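Local coordinates for alanine racemase (Actinobacillus succinogenes, PDB 3C3K), which is of unknown function but has the two-domain fold of periplasmic binding proteins, as in the effector-binding part of LacI-type regulators, at residues 75-80 against 97-102; 128-133 against 176-181; 37-42 against 249-254. All blocks are in the same frame, centred on the assembly; numbering follows the deposited sequence.

Contact 1 of 3, residues 75-80 against 97-102; sequences SELPEL and PLSTVS
Leu77 and Val101 mark the closest approach of the two backbones, with 8.2 Å between their CA atoms, where helix 77-84 faces the irregular chain just ahead of strand 102-105. That gap is bridged by side chains alone, and Leu77 supplies the whole helical half of the contact. Leu77 and Val101 reach toward each other tip to tip: Leu77 CD2 comes within 4.1 Å of Val101 CB, while Val101 CG2, which stands anti to its carbonyl carbon, meets Leu77 CG at the same distance. The leucine presents CD2 to both Ser99 and Val101 with torsions off the staggered positions (chi1 -102°, chi2 30°).

The same methyl, Leu77 CD2, also lies 4.0 Å from Ser99 OG, a van der Waals approach to a hydroxyl already engaged in its own segment. Ser99 OG accepts a hydrogen bond from Val101 N at 3.1 Å and a nearly straight 161°, forming an ST turn. This bond helps hold the oxygen in place and ties together the two residues that meet the leucine.

Trp89 of strand 89-92 touches both Leu77 and Val101, and that strand lies between 68-70 and 102-105 in the six-stranded parallel sheet. On the helical side, Leu80 packs on Leu50 and Ser53 of helix 50-56.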
# COMPACT_ATOMS: atom_id res chain seq x y z
N SER B 75 -20.37 -2.84 11.76
CA SER B 75 -21.70 -3.37 11.56
C SER B 75 -21.79 -4.76 10.85
O SER B 75 -22.89 -5.40 10.73
CB SER B 75 -22.46 -2.38 10.70
OG SER B 75 -21.88 -2.33 9.42
N GLU B 76 -20.63 -5.23 10.41
CA GLU B 76 -20.52 -6.55 9.81
C GLU B 76 -20.46 -7.61 10.90
O GLU B 76 -20.75 -8.75 10.62
CB GLU B 76 -19.24 -6.63 8.96
CG GLU B 76 -19.27 -7.79 7.93
CD GLU B 76 -18.06 -7.83 7.03
OE1 GLU B 76 -16.90 -7.87 7.56
OE2 GLU B 76 -18.29 -7.91 5.79
N LEU B 77 -20.02 -7.25 12.11
CA LEU B 77 -19.84 -8.23 13.16
C LEU B 77 -21.11 -9.05 13.41
O LEU B 77 -21.05 -10.27 13.35
CB LEU B 77 -19.31 -7.59 14.44
CG LEU B 77 -17.83 -7.69 14.83
CD1 LEU B 77 -16.93 -7.80 13.72
CD2 LEU B 77 -17.43 -6.56 15.80
N PRO B 78 -22.28 -8.39 13.65
CA PRO B 78 -23.51 -9.18 13.90
C PRO B 78 -23.93 -10.05 12.71
O PRO B 78 -24.49 -11.12 12.92
CB PRO B 78 -24.56 -8.11 14.28
CG PRO B 78 -24.07 -6.87 13.68
CD PRO B 78 -22.55 -6.93 13.76
N GLU B 79 -23.54 -9.68 11.50
CA GLU B 79 -23.86 -10.44 10.30
C GLU B 79 -23.00 -11.72 10.17
O GLU B 79 -23.32 -12.62 9.39
CB GLU B 79 -23.64 -9.55 9.09
CG GLU B 79 -24.55 -8.32 9.07
CD GLU B 79 -24.39 -7.44 7.81
OE1 GLU B 79 -25.44 -7.01 7.24
OE2 GLU B 79 -23.24 -7.15 7.39
N LEU B 80 -21.92 -11.80 10.93
CA LEU B 80 -21.01 -12.92 10.84
C LEU B 80 -20.92 -13.77 12.10
O LEU B 80 -20.20 -14.77 12.09
CB LEU B 80 -19.60 -12.44 10.47
CG LEU B 80 -19.35 -11.68 9.18
CD1 LEU B 80 -17.85 -11.19 9.14
CD2 LEU B 80 -19.74 -12.49 7.91
N PRO B 97 -17.39 -0.48 22.93
CA PRO B 97 -17.19 -1.25 24.18
C PRO B 97 -18.35 -2.17 24.60
O PRO B 97 -18.20 -3.01 25.52
CB PRO B 97 -16.86 -0.17 25.25
CG PRO B 97 -16.98 1.20 24.55
CD PRO B 97 -17.40 0.99 23.11
N LEU B 98 -19.50 -2.04 23.94
CA LEU B 98 -20.62 -2.91 24.20
C LEU B 98 -20.53 -4.13 23.28
O LEU B 98 -21.22 -5.15 23.48
CB LEU B 98 -21.95 -2.14 24.01
CG LEU B 98 -22.18 -1.10 25.11
CD1 LEU B 98 -23.53 -0.49 24.91
CD2 LEU B 98 -22.03 -1.66 26.58
N SER B 99 -19.63 -4.11 22.32
CA SER B 99 -19.51 -5.32 21.48
C SER B 99 -18.85 -6.46 22.28
O SER B 99 -18.04 -6.19 23.16
CB SER B 99 -18.73 -4.99 20.21
OG SER B 99 -18.16 -6.14 19.67
N THR B 100 -19.23 -7.71 22.05
CA THR B 100 -18.57 -8.82 22.71
C THR B 100 -17.27 -9.32 22.03
O THR B 100 -16.60 -10.18 22.56
CB THR B 100 -19.49 -10.01 22.89
OG1 THR B 100 -20.04 -10.39 21.62
CG2 THR B 100 -20.62 -9.62 23.86
N VAL B 101 -16.93 -8.77 20.88
CA VAL B 101 -15.73 -9.16 20.17
C VAL B 101 -14.61 -8.26 20.61
O VAL B 101 -14.74 -7.04 20.56
CB VAL B 101 -15.96 -9.02 18.68
CG1 VAL B 101 -14.65 -9.37 17.87
CG2 VAL B 101 -17.18 -9.90 18.27
N SER B 102 -13.51 -8.85 21.09
CA SER B 102 -12.44 -8.05 21.58
C SER B 102 -11.83 -7.25 20.45
O SER B 102 -11.81 -7.70 19.31
CB SER B 102 -11.36 -8.90 22.26
OG SER B 102 -11.92 -9.60 23.36

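Contact 2 of 3, residues 128-133 against 176-181; sequences ALINHD and FSLLKS
Leu178, in the last turn of helix 168-179, presses both its methyls against Ala128 on strand 127-131. CD1 of Leu178 lies 3.7 Å from Ala128 CB and its CD2 lies 3.9 Å from the same atom, so the fork of the leucine straddles a single methyl group. With CG anti to the carbonyl carbon (chi1 -62°), the leucine extends from the helix down to the strand. CD1 is shared: it also meets Ile130 CG1 at 4.1 Å, where the two side chains pass at a slant. All three residues are buried, and Ile188 of the adjacent strand 187-190 touches both Ile130 and Leu178.

Beyond this patch the two segments no longer touch. Ser177 and Lys180 lie at the solvent side of the helix end, and Lys180 is the centre of an inverse gamma turn just after the helix. Past Asn131 the strand gives way to a partly exposed loop at His132 and Asp133.

No hydrogen bond joins the two segments. The backbones of Ala128, Leu129 and Ile130 bond instead to strands 187-190 and 159-162, which implies that the helix is held on the sheet here by apolar packing, with the strand's backbone bonds made to the neighbouring strands.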
# COMPACT_ATOMS: atom_id res chain seq x y z
N ALA B 128 -12.93 22.46 6.99
CA ALA B 128 -13.67 21.48 6.18
C ALA B 128 -13.14 20.08 6.50
O ALA B 128 -12.02 19.93 7.06
CB ALA B 128 -13.51 21.78 4.62
N LEU B 129 -13.96 19.07 6.20
CA LEU B 129 -13.63 17.67 6.38
C LEU B 129 -13.72 16.94 5.03
O LEU B 129 -14.67 17.12 4.25
CB LEU B 129 -14.57 17.01 7.42
CG LEU B 129 -14.38 15.52 7.75
CD1 LEU B 129 -13.15 15.39 8.74
CD2 LEU B 129 -15.62 14.92 8.43
N ILE B 130 -12.68 16.18 4.70
CA ILE B 130 -12.79 15.25 3.58
C ILE B 130 -12.99 13.88 4.27
O ILE B 130 -12.07 13.38 4.99
CB ILE B 130 -11.52 15.23 2.66
CG1 ILE B 130 -11.31 16.59 2.03
CG2 ILE B 130 -11.70 14.16 1.51
CD1 ILE B 130 -10.09 16.70 1.14
N ASN B 131 -14.18 13.32 4.13
CA ASN B 131 -14.44 12.00 4.72
C ASN B 131 -14.47 10.94 3.60
O ASN B 131 -14.39 11.28 2.41
CB ASN B 131 -15.74 12.06 5.55
CG ASN B 131 -15.80 11.01 6.62
OD1 ASN B 131 -15.06 10.02 6.58
ND2 ASN B 131 -16.75 11.14 7.56
N HIS B 132 -14.56 9.66 3.92
CA HIS B 132 -14.48 8.70 2.81
C HIS B 132 -15.68 7.76 2.78
O HIS B 132 -16.68 8.04 2.02
CB HIS B 132 -13.09 8.01 2.70
CG HIS B 132 -13.04 6.80 1.82
ND1 HIS B 132 -13.52 6.79 0.52
CD2 HIS B 132 -12.54 5.55 2.04
CE1 HIS B 132 -13.33 5.58 -0.01
NE2 HIS B 132 -12.76 4.81 0.89
N ASP B 133 -15.67 6.71 3.57
CA ASP B 133 -16.72 5.64 3.52
C ASP B 133 -17.34 5.49 4.90
O ASP B 133 -16.75 4.90 5.81
CB ASP B 133 -16.02 4.34 3.11
CG ASP B 133 -16.95 3.10 3.04
OD1 ASP B 133 -18.20 3.12 3.19
OD2 ASP B 133 -16.32 2.04 2.79
N PHE B 176 -11.16 20.28 -4.68
CA PHE B 176 -11.70 21.19 -5.69
C PHE B 176 -13.17 21.47 -5.36
O PHE B 176 -13.59 22.60 -5.35
CB PHE B 176 -11.49 20.65 -7.12
CG PHE B 176 -10.04 20.79 -7.60
CD1 PHE B 176 -9.41 22.00 -7.58
CD2 PHE B 176 -9.30 19.67 -8.01
CE1 PHE B 176 -8.10 22.11 -7.99
CE2 PHE B 176 -8.00 19.80 -8.45
CZ PHE B 176 -7.41 20.97 -8.44
N SER B 177 -13.91 20.47 -4.96
CA SER B 177 -15.32 20.64 -4.61
C SER B 177 -15.51 21.63 -3.46
O SER B 177 -16.45 22.42 -3.50
CB SER B 177 -15.90 19.29 -4.25
OG SER B 177 -17.27 19.41 -3.89
N LEU B 178 -14.61 21.63 -2.46
CA LEU B 178 -14.72 22.55 -1.28
C LEU B 178 -14.30 23.96 -1.61
O LEU B 178 -14.76 24.93 -0.99
CB LEU B 178 -13.85 22.07 -0.10
CG LEU B 178 -14.17 20.70 0.54
CD1 LEU B 178 -12.96 20.26 1.34
CD2 LEU B 178 -15.40 20.75 1.42
N LEU B 179 -13.40 24.08 -2.58
CA LEU B 179 -12.96 25.38 -3.03
C LEU B 179 -14.03 26.02 -3.89
O LEU B 179 -14.02 27.23 -4.02
CB LEU B 179 -11.67 25.28 -3.82
CG LEU B 179 -10.50 24.80 -2.92
CD1 LEU B 179 -9.21 24.61 -3.71
CD2 LEU B 179 -10.28 25.80 -1.80
N LYS B 180 -14.92 25.22 -4.48
CA LYS B 180 -15.95 25.78 -5.37
C LYS B 180 -17.14 26.18 -4.54
O LYS B 180 -18.14 25.45 -4.47
CB LYS B 180 -16.38 24.75 -6.42
CG LYS B 180 -15.78 24.96 -7.78
CD LYS B 180 -16.49 24.01 -8.80
CE LYS B 180 -16.22 24.45 -10.30
NZ LYS B 180 -16.93 23.61 -11.33
N SER B 181 -17.05 27.31 -3.86
CA SER B 181 -18.15 27.69 -2.97
C SER B 181 -17.98 29.11 -2.59
O SER B 181 -16.87 29.62 -2.70
CB SER B 181 -18.20 26.85 -1.71
OG SER B 181 -18.77 27.60 -0.68

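Contact 3 of 3, residues 37-42 against 249-254; sequences NGYRIL and LLLEQI
Leu251 and Ile254, one helical turn apart on helix 239-254, carry the contact with Asn37, just before strand 39-45, and Tyr39, the first residue of that strand. Followed from its beginning, the segment 249-254 first directs Leu249 onto Val90 and Val263, and then Leu250 onto Leu11 of strand 9-15 and Val90 of strand 89-92. Leu251 comes next and divides its branches between two partners. Its CD1 sits over the flat of the Asn37 carboxamide, 3.4 Å from Asn37 CG, while its CD2 meets the Tyr39 ring obliquely, 3.7 Å from Tyr39 CE2. Leucine and tyrosine slide past each other in opposite directions.

Gln253 turns to the other side, where its NE2 bonds to Trp89 O and, weakly, to Leu249 O one turn earlier. At Ile254 the helix again faces the strand. Ile254 CG2, anti to the backbone N, lies 3.6 Å from Tyr39 OH, and its CD1 is 4.2 Å from Tyr39 CZ, so the isoleucine packs about the phenol end of the ring.

Across the segments the chemistry is van der Waals contact alone, although two polar groups take part. The aliphatic branches of the helix lie against the amide plane and the phenol end, whose polar atoms are already bonded, Asn37 ND2 to Thr33 O and Tyr39 OH to Asp66 OD2.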
# COMPACT_ATOMS: atom_id res chain seq x y z
N ASN B 37 4.83 -17.08 17.10
CA ASN B 37 3.95 -17.98 17.80
C ASN B 37 3.50 -19.15 16.99
O ASN B 37 2.51 -19.78 17.37
CB ASN B 37 2.78 -17.19 18.32
CG ASN B 37 3.15 -16.37 19.52
OD1 ASN B 37 3.23 -16.89 20.62
ND2 ASN B 37 3.40 -15.09 19.32
N GLY B 38 4.17 -19.41 15.86
CA GLY B 38 3.92 -20.62 15.09
C GLY B 38 2.76 -20.45 14.12
O GLY B 38 2.10 -21.42 13.71
N TYR B 39 2.50 -19.23 13.72
CA TYR B 39 1.42 -19.01 12.75
C TYR B 39 1.94 -18.27 11.55
O TYR B 39 2.80 -17.43 11.70
CB TYR B 39 0.30 -18.21 13.39
CG TYR B 39 -0.50 -19.03 14.37
CD1 TYR B 39 -1.58 -19.80 13.94
CD2 TYR B 39 -0.20 -19.01 15.72
CE1 TYR B 39 -2.30 -20.59 14.81
CE2 TYR B 39 -0.92 -19.80 16.61
CZ TYR B 39 -1.99 -20.56 16.13
OH TYR B 39 -2.73 -21.33 16.98
N ARG B 40 1.38 -18.59 10.39
CA ARG B 40 1.46 -17.76 9.20
C ARG B 40 0.08 -17.16 8.87
O ARG B 40 -0.95 -17.55 9.44
CB ARG B 40 1.94 -18.60 7.99
CG ARG B 40 3.16 -19.46 8.27
CD ARG B 40 4.35 -18.55 8.43
NE ARG B 40 5.58 -19.28 8.61
CZ ARG B 40 6.80 -18.75 8.56
NH1 ARG B 40 6.98 -17.44 8.39
NH2 ARG B 40 7.83 -19.54 8.77
N ILE B 41 0.06 -16.21 7.95
CA ILE B 41 -1.07 -15.32 7.82
C ILE B 41 -1.71 -15.45 6.44
O ILE B 41 -1.02 -15.40 5.43
CB ILE B 41 -0.56 -13.85 8.05
CG1 ILE B 41 -0.01 -13.66 9.49
CG2 ILE B 41 -1.61 -12.84 7.73
CD1 ILE B 41 -1.06 -13.89 10.56
N LEU B 42 -3.03 -15.61 6.38
CA LEU B 42 -3.70 -15.50 5.09
C LEU B 42 -4.53 -14.23 5.10
O LEU B 42 -5.19 -13.92 6.13
CB LEU B 42 -4.60 -16.68 4.83
CG LEU B 42 -4.06 -18.01 4.34
CD1 LEU B 42 -5.24 -18.96 4.29
CD2 LEU B 42 -3.37 -17.89 2.98
N LEU B 249 -4.32 -10.72 21.45
CA LEU B 249 -5.68 -10.97 21.91
C LEU B 249 -6.23 -12.26 21.30
O LEU B 249 -7.02 -13.01 21.98
CB LEU B 249 -6.59 -9.76 21.63
CG LEU B 249 -6.28 -8.40 22.29
CD1 LEU B 249 -7.31 -7.30 21.86
CD2 LEU B 249 -6.29 -8.57 23.77
N LEU B 250 -5.86 -12.52 20.05
CA LEU B 250 -6.31 -13.73 19.36
C LEU B 250 -5.68 -14.94 20.01
O LEU B 250 -6.29 -15.99 20.10
CB LEU B 250 -5.94 -13.73 17.86
CG LEU B 250 -6.77 -14.69 17.01
CD1 LEU B 250 -8.14 -14.08 16.82
CD2 LEU B 250 -6.12 -14.92 15.64
N LEU B 251 -4.42 -14.81 20.43
CA LEU B 251 -3.74 -15.90 21.13
C LEU B 251 -4.31 -16.22 22.53
O LEU B 251 -4.32 -17.37 22.95
CB LEU B 251 -2.21 -15.68 21.18
CG LEU B 251 -1.43 -15.68 19.85
CD1 LEU B 251 0.02 -15.10 20.05
CD2 LEU B 251 -1.42 -17.05 19.09
N GLU B 252 -4.79 -15.23 23.27
CA GLU B 252 -5.44 -15.57 24.52
C GLU B 252 -6.65 -16.44 24.29
O GLU B 252 -6.92 -17.33 25.12
CB GLU B 252 -5.98 -14.34 25.22
CG GLU B 252 -5.14 -13.18 25.06
CD GLU B 252 -4.59 -12.72 26.34
OE1 GLU B 252 -4.77 -11.50 26.59
OE2 GLU B 252 -4.01 -13.57 27.08
N GLN B 253 -7.42 -16.14 23.24
CA GLN B 253 -8.54 -16.95 22.88
C GLN B 253 -8.08 -18.34 22.50
O GLN B 253 -8.66 -19.32 22.98
CB GLN B 253 -9.37 -16.30 21.78
CG GLN B 253 -10.06 -15.07 22.27
CD GLN B 253 -10.76 -14.28 21.18
OE1 GLN B 253 -11.76 -14.70 20.64
NE2 GLN B 253 -10.23 -13.09 20.89
N ILE B 254 -7.08 -18.46 21.64
CA ILE B 254 -6.63 -19.78 21.18
C ILE B 254 -6.07 -20.59 22.36
O ILE B 254 -6.35 -21.79 22.49
CB ILE B 254 -5.55 -19.67 20.07
CG1 ILE B 254 -6.15 -19.31 18.72
CG2 ILE B 254 -4.68 -20.98 19.97
CD1 ILE B 254 -5.21 -18.54 17.82

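In the fold
Contact 2 is fully buried, whereas contacts 1 and 3 are only partly so. Contacts 1 and 3 lie in the domain built on the six-stranded sheet, their centres 19 Å apart; they share no helix or strand, but both neighbour Trp89, which Leu77 and Val101 touch and whose carbonyl takes a bond from Gln253. Contact 2 lies in the domain of the four-stranded sheet, its centre 41 Å from that of contact 3, across the chain's centre. Its chemistry is aliphatic throughout, while the others admit a serine hydroxyl, an amide and a phenol. None has a hydrogen bond between its segments, and contacts 1 and 2 both lie within the loop closed by contact 3.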